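Local coordinates for protein AxyAgu115A (Amphibacillus xylanus NBRC 15112, PDB 6NPS) that probably acts as a family GH115 alpha-glucuronidase, a glycoside hydrolase that removes glucuronic acid side groups from xylan, at residues 32-46 and 123-136. The protein carries 3 engineered substitutions. Numbering follows the deposited sequence.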
loop_
_atom_site.group_PDB
_atom_site.type_symbol
_atom_site.label_atom_id
_atom_site.label_comp_id
_atom_site.label_asym_id
_atom_site.label_seq_id
_atom_site.Cartn_x
_atom_site.Cartn_y
_atom_site.Cartn_z
ATOM N N VAL A 32 -2.853 42.909 -46.153
ATOM C CA VAL A 32 -2.332 42.118 -47.265
ATOM C C VAL A 32 -0.900 42.531 -47.585
ATOM O O VAL A 32 -0.024 41.681 -47.765
ATOM C CB VAL A 32 -3.264 42.258 -48.479
ATOM C CG1 VAL A 32 -2.617 41.640 -49.727
ATOM C CG2 VAL A 32 -4.611 41.617 -48.167
ATOM N N ARG A 33 -0.626 43.833 -47.601
ATOM C CA ARG A 33 0.742 44.303 -47.802
ATOM C C ARG A 33 1.680 43.769 -46.720
ATOM O O ARG A 33 2.800 43.340 -47.025
ATOM C CB ARG A 33 0.764 45.831 -47.831
ATOM C CG ARG A 33 1.661 46.430 -48.912
ATOM C CD ARG A 33 1.102 47.750 -49.430
ATOM N NE ARG A 33 0.654 48.591 -48.323
ATOM C CZ ARG A 33 -0.453 49.335 -48.334
ATOM N NH1 ARG A 33 -1.240 49.346 -49.405
ATOM N NH2 ARG A 33 -0.777 50.057 -47.266
ATOM N N LYS A 34 1.228 43.747 -45.450
ATOM C CA LYS A 34 2.059 43.191 -44.370
ATOM C C LYS A 34 2.337 41.699 -44.560
ATOM O O LYS A 34 3.427 41.217 -44.209
ATOM C CB LYS A 34 1.396 43.416 -43.009
ATOM C CG LYS A 34 1.221 44.874 -42.657
ATOM C CD LYS A 34 0.463 45.022 -41.351
ATOM C CE LYS A 34 1.419 45.070 -40.167
ATOM N NZ LYS A 34 1.220 46.328 -39.380
ATOM N N ILE A 35 1.345 40.929 -45.021
ATOM C CA ILE A 35 1.592 39.509 -45.290
ATOM C C ILE A 35 2.565 39.364 -46.469
ATOM O O ILE A 35 3.475 38.530 -46.449
ATOM C CB ILE A 35 0.249 38.796 -45.550
ATOM C CG1 ILE A 35 -0.639 38.813 -44.291
ATOM C CG2 ILE A 35 0.460 37.385 -46.097
ATOM C CD1 ILE A 35 -0.070 38.006 -43.155
ATOM N N ALA A 36 2.401 40.205 -47.507
ATOM C CA ALA A 36 3.317 40.196 -48.651
ATOM C C ALA A 36 4.765 40.430 -48.214
ATOM O O ALA A 36 5.688 39.759 -48.713
ATOM C CB ALA A 36 2.883 41.251 -49.672
ATOM N N ASN A 37 4.986 41.342 -47.249
ATOM C CA ASN A 37 6.332 41.514 -46.684
ATOM C C ASN A 37 6.833 40.272 -45.951
ATOM O O ASN A 37 8.038 39.987 -45.968
ATOM C CB ASN A 37 6.360 42.708 -45.744
ATOM C CG ASN A 37 6.301 44.009 -46.490
ATOM O OD1 ASN A 37 6.766 44.104 -47.637
ATOM N ND2 ASN A 37 5.700 45.023 -45.868
ATOM N N LYS A 38 5.948 39.533 -45.275
ATOM C CA LYS A 38 6.373 38.281 -44.665
ATOM C C LYS A 38 6.788 37.274 -45.725
ATOM O O LYS A 38 7.771 36.548 -45.550
ATOM C CB LYS A 38 5.247 37.720 -43.809
ATOM C CG LYS A 38 4.905 38.639 -42.621
ATOM C CD LYS A 38 4.054 37.904 -41.601
ATOM C CE LYS A 38 3.644 38.803 -40.427
ATOM N NZ LYS A 38 4.802 39.307 -39.632
ATOM N N VAL A 39 6.047 37.217 -46.836
ATOM C CA VAL A 39 6.405 36.274 -47.887
ATOM C C VAL A 39 7.727 36.669 -48.558
ATOM O O VAL A 39 8.512 35.794 -48.957
ATOM C CB VAL A 39 5.226 36.155 -48.873
ATOM C CG1 VAL A 39 5.633 35.368 -50.087
ATOM C CG2 VAL A 39 4.041 35.476 -48.169
ATOM N N MET A 40 8.005 37.968 -48.687
ATOM C CA MET A 40 9.312 38.407 -49.178
ATOM C C MET A 40 10.419 37.946 -48.255
ATOM O O MET A 40 11.528 37.627 -48.712
ATOM C CB MET A 40 9.375 39.922 -49.315
ATOM C CG MET A 40 8.460 40.463 -50.405
ATOM S SD MET A 40 8.788 42.185 -50.855
ATOM C CE MET A 40 9.516 42.800 -49.329
ATOM N N HIS A 41 10.151 37.920 -46.950
ATOM C CA HIS A 41 11.161 37.375 -46.058
ATOM C C HIS A 41 11.335 35.871 -46.288
ATOM O O HIS A 41 12.458 35.373 -46.252
ATOM C CB HIS A 41 10.826 37.684 -44.599
ATOM C CG HIS A 41 11.891 37.229 -43.665
ATOM N ND1 HIS A 41 11.785 36.067 -42.929
ATOM C CD2 HIS A 41 13.134 37.716 -43.429
ATOM C CE1 HIS A 41 12.901 35.882 -42.241
ATOM N NE2 HIS A 41 13.733 36.871 -42.524
ATOM N N ASP A 42 10.243 35.144 -46.569
ATOM C CA ASP A 42 10.354 33.732 -46.935
ATOM C C ASP A 42 11.198 33.546 -48.204
ATOM O O ASP A 42 12.021 32.624 -48.282
ATOM C CB ASP A 42 8.958 33.122 -47.113
ATOM C CG ASP A 42 8.085 33.181 -45.825
ATOM O OD1 ASP A 42 8.585 33.549 -44.731
ATOM O OD2 ASP A 42 6.875 32.872 -45.923
ATOM N N VAL A 43 11.029 34.425 -49.198
ATOM C CA VAL A 43 11.868 34.348 -50.393
ATOM C C VAL A 43 13.343 34.494 -50.016
ATOM O O VAL A 43 14.207 33.753 -50.510
ATOM C CB VAL A 43 11.424 35.410 -51.417
ATOM C CG1 VAL A 43 12.416 35.503 -52.606
ATOM C CG2 VAL A 43 9.973 35.109 -51.901
ATOM N N GLU A 44 13.655 35.452 -49.143
ATOM C CA GLU A 44 15.037 35.637 -48.699
ATOM C C GLU A 44 15.579 34.398 -47.984
ATOM O O GLU A 44 16.767 34.073 -48.103
ATOM C CB GLU A 44 15.135 36.854 -47.780
ATOM C CG GLU A 44 16.528 37.122 -47.236
ATOM C CD GLU A 44 16.538 38.249 -46.204
ATOM O OE1 GLU A 44 17.603 38.470 -45.578
ATOM O OE2 GLU A 44 15.488 38.920 -46.023
ATOM N N LEU A 45 14.738 33.689 -47.233
ATOM C CA LEU A 45 15.259 32.520 -46.526
ATOM C C LEU A 45 15.577 31.390 -47.485
ATOM O O LEU A 45 16.498 30.600 -47.227
ATOM C CB LEU A 45 14.255 32.027 -45.494
ATOM C CG LEU A 45 13.971 32.962 -44.321
ATOM C CD1 LEU A 45 12.863 32.338 -43.482
ATOM C CD2 LEU A 45 15.233 33.170 -43.487
ATOM N N VAL A 46 14.802 31.270 -48.559
ATOM C CA VAL A 46 14.998 30.196 -49.533
ATOM C C VAL A 46 16.192 30.493 -50.431
ATOM O O VAL A 46 17.038 29.615 -50.681
ATOM C CB VAL A 46 13.708 30.011 -50.358
ATOM C CG1 VAL A 46 13.946 29.049 -51.525
ATOM C CG2 VAL A 46 12.567 29.523 -49.474
ATOM N N THR A 123 -6.686 36.549 -50.274
ATOM C CA THR A 123 -5.389 37.013 -50.763
ATOM C C THR A 123 -4.278 36.525 -49.860
ATOM O O THR A 123 -3.227 36.067 -50.334
ATOM C CB THR A 123 -5.363 38.542 -50.851
ATOM O OG1 THR A 123 -6.550 39.007 -51.511
ATOM C CG2 THR A 123 -4.145 39.045 -51.638
ATOM N N ILE A 124 -4.509 36.574 -48.547
ATOM C CA ILE A 124 -3.477 36.165 -47.599
ATOM C C ILE A 124 -3.148 34.699 -47.764
ATOM O O ILE A 124 -1.966 34.313 -47.730
ATOM C CB ILE A 124 -3.929 36.489 -46.164
ATOM C CG1 ILE A 124 -3.890 38.013 -45.997
ATOM C CG2 ILE A 124 -3.072 35.719 -45.160
ATOM C CD1 ILE A 124 -4.474 38.549 -44.638
ATOM N N TYR A 125 -4.179 33.852 -47.933
ATOM C CA TYR A 125 -3.937 32.423 -48.158
ATOM C C TYR A 125 -3.192 32.176 -49.468
ATOM O O TYR A 125 -2.381 31.249 -49.555
ATOM C CB TYR A 125 -5.266 31.655 -48.160
ATOM C CG TYR A 125 -6.003 31.750 -46.834
ATOM C CD1 TYR A 125 -5.312 31.968 -45.636
ATOM C CD2 TYR A 125 -7.373 31.583 -46.780
ATOM C CE1 TYR A 125 -6.004 32.061 -44.405
ATOM C CE2 TYR A 125 -8.072 31.674 -45.557
ATOM C CZ TYR A 125 -7.393 31.918 -44.389
ATOM O OH TYR A 125 -8.129 32.002 -43.223
ATOM N N GLY A 126 -3.442 33.002 -50.482
ATOM C CA GLY A 126 -2.762 32.820 -51.759
ATOM C C GLY A 126 -1.299 33.230 -51.694
ATOM O O GLY A 126 -0.429 32.571 -52.283
ATOM N N LEU A 127 -1.011 34.325 -50.980
ATOM C CA LEU A 127 0.372 34.700 -50.689
ATOM C C LEU A 127 1.111 33.579 -49.966
ATOM O O LEU A 127 2.204 33.171 -50.377
ATOM C CB LEU A 127 0.392 35.984 -49.875
ATOM C CG LEU A 127 0.105 37.194 -50.767
ATOM C CD1 LEU A 127 -0.202 38.414 -49.914
ATOM C CD2 LEU A 127 1.255 37.509 -51.753
ATOM N N PHE A 128 0.513 33.025 -48.914
ATOM C CA PHE A 128 1.194 31.940 -48.227
ATOM C C PHE A 128 1.239 30.669 -49.078
ATOM O O PHE A 128 2.087 29.804 -48.836
ATOM C CB PHE A 128 0.506 31.683 -46.891
ATOM C CG PHE A 128 0.837 32.713 -45.823
ATOM C CD1 PHE A 128 2.125 33.251 -45.720
ATOM C CD2 PHE A 128 -0.136 33.133 -44.914
ATOM C CE1 PHE A 128 2.449 34.170 -44.697
ATOM C CE2 PHE A 128 0.177 34.047 -43.899
ATOM C CZ PHE A 128 1.476 34.555 -43.787
ATOM N N HIS A 129 0.358 30.530 -50.070
ATOM C CA HIS A 129 0.504 29.423 -51.018
ATOM C C HIS A 129 1.816 29.546 -51.786
ATOM O O HIS A 129 2.502 28.543 -52.027
ATOM C CB HIS A 129 -0.692 29.390 -51.974
ATOM C CG HIS A 129 -0.818 28.122 -52.751
ATOM N ND1 HIS A 129 -1.300 26.950 -52.203
ATOM C CD2 HIS A 129 -0.551 27.848 -54.054
ATOM C CE1 HIS A 129 -1.323 26.011 -53.134
ATOM N NE2 HIS A 129 -0.861 26.527 -54.262
ATOM N N LEU A 130 2.203 30.771 -52.163
ATOM C CA LEU A 130 3.524 30.937 -52.770
ATOM C C LEU A 130 4.606 30.454 -51.813
ATOM O O LEU A 130 5.508 29.691 -52.194
ATOM C CB LEU A 130 3.757 32.405 -53.151
ATOM C CG LEU A 130 5.207 32.740 -53.555
ATOM C CD1 LEU A 130 5.751 31.781 -54.671
ATOM C CD2 LEU A 130 5.330 34.228 -54.008
ATOM N N SER A 131 4.497 30.863 -50.543
ATOM C CA SER A 131 5.426 30.420 -49.500
ATOM C C SER A 131 5.514 28.898 -49.423
ATOM O O SER A 131 6.618 28.320 -49.360
ATOM C CB SER A 131 4.943 31.026 -48.178
ATOM O OG SER A 131 6.024 31.256 -47.319
ATOM N N GLU A 132 4.356 28.242 -49.513
ATOM C CA GLU A 132 4.284 26.779 -49.491
ATOM C C GLU A 132 4.998 26.138 -50.688
ATOM O O GLU A 132 5.718 25.153 -50.526
ATOM C CB GLU A 132 2.827 26.317 -49.439
ATOM C CG GLU A 132 2.655 24.807 -49.437
ATOM C CD GLU A 132 1.198 24.386 -49.476
ATOM O OE1 GLU A 132 0.340 25.170 -49.019
ATOM O OE2 GLU A 132 0.913 23.271 -49.961
ATOM N N LYS A 133 4.800 26.692 -51.885
ATOM C CA LYS A 133 5.482 26.186 -53.075
ATOM C C LYS A 133 6.987 26.436 -53.042
ATOM O O LYS A 133 7.746 25.696 -53.675
ATOM C CB LYS A 133 4.853 26.798 -54.311
ATOM C CG LYS A 133 3.679 25.970 -54.674
ATOM C CD LYS A 133 2.902 26.484 -55.812
ATOM C CE LYS A 133 2.153 25.304 -56.370
ATOM N NZ LYS A 133 3.050 24.112 -56.635
ATOM N N LEU A 134 7.438 27.454 -52.327
ATOM C CA LEU A 134 8.864 27.628 -52.132
ATOM C C LEU A 134 9.399 26.745 -51.032
ATOM O O LEU A 134 10.595 26.837 -50.740
ATOM C CB LEU A 134 9.200 29.067 -51.797
ATOM C CG LEU A 134 8.829 30.022 -52.930
ATOM C CD1 LEU A 134 9.084 31.446 -52.506
ATOM C CD2 LEU A 134 9.658 29.650 -54.110
ATOM N N GLY A 135 8.555 25.907 -50.421
ATOM C CA GLY A 135 9.036 24.961 -49.422
ATOM C C GLY A 135 9.060 25.497 -48.003
ATOM O O GLY A 135 9.716 24.910 -47.141
ATOM N N VAL A 136 8.362 26.586 -47.729
ATOM C CA VAL A 136 8.422 27.211 -46.418
ATOM C C VAL A 136 7.293 26.667 -45.552
ATOM O O VAL A 136 6.121 26.683 -45.943
ATOM C CB VAL A 136 8.359 28.738 -46.546
ATOM C CG1 VAL A 136 8.345 29.413 -45.160
ATOM C CG2 VAL A 136 9.531 29.211 -47.405
#
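Leu127 is a knob in a hole formed by Val32, Ile35, Ala36 and Val39. Its CD1 does most of the reaching and lies 4.0 Å from Ala36 N, against the backbone of helix 30-47. This is the tightly packed part of the contact. The two helix segments run parallel at 1°, with their axes 9.5 Å apart. Next to the knob, Ile35 crosses the Phe128 ring at about a right angle. Ile35 CG2 sits over one face, 4.0 Å from the Phe128 ring centroid, in a CH-pi contact. With chi1 at -65°, Ile35 CG1 lies beside its own backbone N and reaches Ile124 CG1 at 3.8 Å, while CG2, anti to that N, is directed at the ring. Val39 CG2 meets Phe128 CD1 obliquely at 3.8 Å. Leu206 and Arg207 of helix 195-207 also touch the ring. A serine in place of Phe128 would probably open a gap beneath Ile35 and Val39 and lose the CH-pi contact. The contact stays close to the C-terminal end. Val46 CG2 meets Val136 CG2 at 3.7 Å, just past the Schellman turn at Gly135. The loose side is on the outward faces, where the exposed Asn37, His41 and Glu132 do not touch the opposing segment. Asp42 is buried beside Ser131, and its OD2 forms a salt bridge with Arg207. The chemistry is that of an apolar helix pair whose buried carboxylate is probably balanced by an arginine of helix 195-207.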